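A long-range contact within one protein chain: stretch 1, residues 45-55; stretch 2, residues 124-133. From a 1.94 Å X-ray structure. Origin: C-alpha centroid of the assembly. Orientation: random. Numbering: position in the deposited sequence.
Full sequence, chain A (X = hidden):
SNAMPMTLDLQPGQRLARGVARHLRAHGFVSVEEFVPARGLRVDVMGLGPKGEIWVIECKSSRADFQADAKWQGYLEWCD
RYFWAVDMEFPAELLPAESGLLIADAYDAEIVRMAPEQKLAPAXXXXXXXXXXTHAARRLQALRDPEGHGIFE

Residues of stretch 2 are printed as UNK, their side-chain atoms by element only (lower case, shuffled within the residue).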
# COMPACT_ATOMS: atom_id res chain seq x y z
N VAL A 45 14.43 -2.05 1.86
CA VAL A 45 13.43 -1.05 1.58
C VAL A 45 13.15 -1.04 0.08
O VAL A 45 14.09 -1.01 -0.74
CB VAL A 45 13.85 0.35 2.06
CG1 VAL A 45 12.80 1.42 1.65
CG2 VAL A 45 14.03 0.36 3.57
N MSE A 46 11.86 -1.06 -0.27
CA MSE A 46 11.45 -0.72 -1.63
C MSE A 46 10.81 0.64 -1.62
O MSE A 46 9.91 0.88 -0.81
CB MSE A 46 10.51 -1.77 -2.22
CG MSE A 46 10.11 -1.40 -3.70
SE MSE A 46 8.98 -2.59 -4.65
CE MSE A 46 7.86 -1.30 -5.68
N GLY A 47 11.26 1.52 -2.53
CA GLY A 47 10.65 2.84 -2.70
C GLY A 47 9.86 2.90 -3.99
O GLY A 47 10.29 2.33 -5.01
N LEU A 48 8.69 3.57 -3.93
CA LEU A 48 7.85 3.77 -5.07
C LEU A 48 7.60 5.26 -5.29
O LEU A 48 7.10 5.98 -4.40
CB LEU A 48 6.52 3.04 -4.89
CG LEU A 48 5.46 3.23 -5.96
CD1 LEU A 48 5.94 2.69 -7.32
CD2 LEU A 48 4.09 2.60 -5.53
N GLY A 49 7.99 5.70 -6.48
CA GLY A 49 7.93 7.11 -6.90
C GLY A 49 6.56 7.47 -7.44
O GLY A 49 5.73 6.57 -7.74
N PRO A 50 6.27 8.78 -7.51
CA PRO A 50 4.90 9.18 -7.90
C PRO A 50 4.53 8.80 -9.35
O PRO A 50 3.33 8.79 -9.70
CB PRO A 50 4.89 10.71 -7.71
CG PRO A 50 6.32 11.11 -7.66
CD PRO A 50 7.12 9.92 -7.16
N LYS A 51 5.52 8.49 -10.18
CA LYS A 51 5.29 8.07 -11.56
C LYS A 51 5.58 6.58 -11.72
O LYS A 51 5.69 6.10 -12.84
CB LYS A 51 6.17 8.89 -12.51
CG LYS A 51 5.86 10.41 -12.52
CD LYS A 51 6.76 11.19 -13.52
CE LYS A 51 7.81 12.07 -12.81
NZ LYS A 51 7.15 13.01 -11.83
N GLY A 52 5.70 5.87 -10.60
CA GLY A 52 5.90 4.44 -10.63
C GLY A 52 7.35 3.99 -10.69
O GLY A 52 7.61 2.84 -10.94
N GLU A 53 8.28 4.88 -10.43
CA GLU A 53 9.72 4.55 -10.35
C GLU A 53 9.93 3.56 -9.16
O GLU A 53 9.29 3.69 -8.11
CB GLU A 53 10.54 5.84 -10.15
CG GLU A 53 10.20 7.03 -11.13
CD GLU A 53 9.24 8.13 -10.54
OE1 GLU A 53 9.53 9.34 -10.63
OE2 GLU A 53 8.21 7.80 -9.99
N ILE A 54 10.74 2.53 -9.35
CA ILE A 54 10.99 1.54 -8.30
C ILE A 54 12.47 1.62 -7.90
O ILE A 54 13.37 1.51 -8.74
CB ILE A 54 10.59 0.09 -8.74
CG1 ILE A 54 9.07 0.00 -8.95
CG2 ILE A 54 10.98 -0.97 -7.67
CD1 ILE A 54 8.68 -1.06 -9.93
N TRP A 55 12.70 1.85 -6.60
CA TRP A 55 14.01 1.90 -5.98
C TRP A 55 14.16 0.79 -4.97
O TRP A 55 13.24 0.50 -4.22
CB TRP A 55 14.18 3.22 -5.25
CG TRP A 55 14.32 4.43 -6.12
CD1 TRP A 55 14.09 4.52 -7.46
CD2 TRP A 55 14.68 5.74 -5.68
NE1 TRP A 55 14.27 5.82 -7.88
CE2 TRP A 55 14.65 6.58 -6.81
CE3 TRP A 55 15.00 6.27 -4.45
CZ2 TRP A 55 14.96 7.94 -6.74
CZ3 TRP A 55 15.33 7.64 -4.39
CH2 TRP A 55 15.29 8.43 -5.53
N UNK A 124 6.89 -5.98 -15.83
CA UNK A 124 7.52 -6.21 -14.54
C UNK A 124 7.22 -5.11 -13.54
O UNK A 124 7.03 -5.38 -12.37
n UNK A 124 12.03 -10.33 -14.58
c UNK A 124 9.01 -6.25 -14.72
c UNK A 124 12.32 -9.44 -13.64
c UNK A 124 10.25 -8.18 -13.90
c UNK A 124 9.77 -6.79 -13.54
n UNK A 124 13.45 -9.55 -12.98
n UNK A 124 11.50 -8.45 -13.29
N UNK A 125 7.25 -3.86 -14.01
CA UNK A 125 6.83 -2.74 -13.19
C UNK A 125 5.42 -2.99 -12.62
O UNK A 125 5.15 -2.72 -11.46
c UNK A 125 8.99 1.30 -14.35
n UNK A 125 10.08 1.23 -15.13
c UNK A 125 6.56 1.01 -14.12
c UNK A 125 6.82 -1.47 -14.02
n UNK A 125 9.10 1.62 -13.07
n UNK A 125 7.80 1.02 -14.87
c UNK A 125 6.53 -0.22 -13.23
N UNK A 126 4.53 -3.49 -13.45
CA UNK A 126 3.14 -3.79 -13.01
C UNK A 126 3.09 -4.81 -11.89
O UNK A 126 2.39 -4.61 -10.90
c UNK A 126 0.27 -3.48 -17.14
c UNK A 126 2.33 -4.38 -14.15
n UNK A 126 1.41 -2.58 -17.61
c UNK A 126 0.41 -3.95 -15.67
c UNK A 126 1.66 -3.38 -15.02
N UNK A 127 3.81 -5.91 -12.08
CA UNK A 127 3.82 -6.98 -11.09
C UNK A 127 4.33 -6.47 -9.75
O UNK A 127 3.74 -6.76 -8.70
c UNK A 127 4.68 -8.18 -11.55
c UNK A 127 4.03 -8.86 -12.70
c UNK A 127 4.87 -9.19 -10.42
N UNK A 128 5.42 -5.69 -9.78
CA UNK A 128 6.02 -5.23 -8.57
C UNK A 128 5.17 -4.18 -7.85
O UNK A 128 5.14 -4.15 -6.65
c UNK A 128 8.45 -5.64 -9.33
c UNK A 128 9.67 -4.86 -9.82
c UNK A 128 8.82 -6.59 -8.16
c UNK A 128 7.40 -4.64 -8.87
N UNK A 129 4.53 -3.29 -8.58
CA UNK A 129 3.60 -2.32 -7.98
C UNK A 129 2.40 -2.99 -7.30
O UNK A 129 1.97 -2.59 -6.20
c UNK A 129 2.04 -0.28 -8.38
c UNK A 129 4.22 0.75 -10.28
c UNK A 129 3.19 -1.20 -8.99
c UNK A 129 4.45 -0.42 -9.40
N UNK A 130 1.92 -4.06 -7.91
CA UNK A 130 0.82 -4.85 -7.36
C UNK A 130 1.25 -5.49 -6.03
O UNK A 130 0.47 -5.51 -5.04
c UNK A 130 -1.98 -6.46 -7.68
n UNK A 130 -2.68 -6.87 -6.62
o UNK A 130 -2.46 -5.74 -8.56
c UNK A 130 0.35 -5.92 -8.36
c UNK A 130 -0.60 -6.96 -7.80
N UNK A 131 2.49 -5.98 -6.02
CA UNK A 131 3.04 -6.64 -4.84
C UNK A 131 3.26 -5.64 -3.72
O UNK A 131 3.00 -5.94 -2.57
c UNK A 131 5.21 -10.41 -7.27
n UNK A 131 6.02 -11.63 -6.96
c UNK A 131 5.51 -9.28 -6.28
c UNK A 131 4.36 -7.33 -5.17
c UNK A 131 4.18 -8.66 -5.83
N UNK A 132 3.78 -4.47 -4.08
CA UNK A 132 4.01 -3.40 -3.15
C UNK A 132 2.69 -2.96 -2.49
O UNK A 132 2.59 -2.88 -1.25
c UNK A 132 4.01 -0.14 -2.74
c UNK A 132 4.98 -1.07 -3.06
c UNK A 132 4.30 0.99 -2.01
c UNK A 132 5.57 1.22 -1.56
c UNK A 132 4.67 -2.26 -3.89
c UNK A 132 6.57 0.31 -1.90
c UNK A 132 6.28 -0.82 -2.64
N UNK A 133 1.69 -2.69 -3.34
CA UNK A 133 0.30 -2.35 -2.89
C UNK A 133 -0.23 -3.37 -1.89
O UNK A 133 -0.70 -3.05 -0.79
c UNK A 133 -0.64 -2.29 -4.09

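Position 124 opens the helical stretch with three carbons, a nitrogen, then a carbon carrying two more nitrogens: a guanidinium, hence Arg124. Its CA-to-CB bond points sideways and it touches nothing on stretch 1. Position 125 has the same composition, but its end comes nearer, and one terminal nitrogen meets the carbonyl of Gly52. This is Arg125, and NH1 donates a hydrogen bond to Gly52 O at 2.9 Å, with the acceptor at the edge of the guanidinium, near its plane. The aliphatic part is used too: CG of Arg125 lies 4.0 Å from Ile54 CD1.

Position 126 carries four carbons in a row ending in nitrogen; its CA-to-CB bond points away from stretch 1, and the chain makes no contact there. It is Lys126. At 127 one carbon bears two others, a small beta-branched side chain out of reach of stretch 1: Val127.

Position 128 has four carbons forked at the second; its CA-to-CB bond points toward stretch 1, and one branch end packs against Ile54 CD1. That is Leu128, with CD1 3.9 Å from Ile54 CD1. Position 129 also has four carbons, but forked at the first, with one arm two carbons long; the end of that arm meets Leu48 CD1, although CA-to-CB points sideways. It is Ile129, its CD1 lying 3.9 Å from Leu48 CD1.

Position 130 shows three carbons, the third carrying one oxygen and one nitrogen, with no contact here: an amide, Gln130. Position 131 repeats the four-carbon chain ending in nitrogen, and its end leads away from stretch 1; it is Lys131.

Position 132 has one carbon and then a six-carbon ring; its CA-to-CB bond points toward stretch 1, and the ring meets Leu48 and Met46. This is Phe132. Leu48 CB sits over one face, 4.1 Å from the centroid of the Phe132 ring, while Met46, a selenomethionine, brings CE to 3.5 Å from Phe132 CD1. Position 133 has a single side-chain carbon, pointing sideways without contact; it is Ala133.

The contact pairs one helix face with one hairpin face. Positions 125, 128, 129 and 132 recur at the three- and four-residue spacing of a helical turn, while Met46 and Leu48 alternate with Gly47, which makes no contact. Backbone hydrogen bonds from Gly47 N to Trp55 O (2.8 Å) and from Trp55 N to Gly47 O (2.9 Å) hold the two strands together, placing Ile54 beside that row. At the turn, Gly52 adopts phi/psi of 89/15, which by itself calls for glycine; its carbonyl receives Arg125. The rule is an apolar center closed at one end by a polar clasp to the backbone.

Stretch 2 (124-133) RRKVLIQKFA
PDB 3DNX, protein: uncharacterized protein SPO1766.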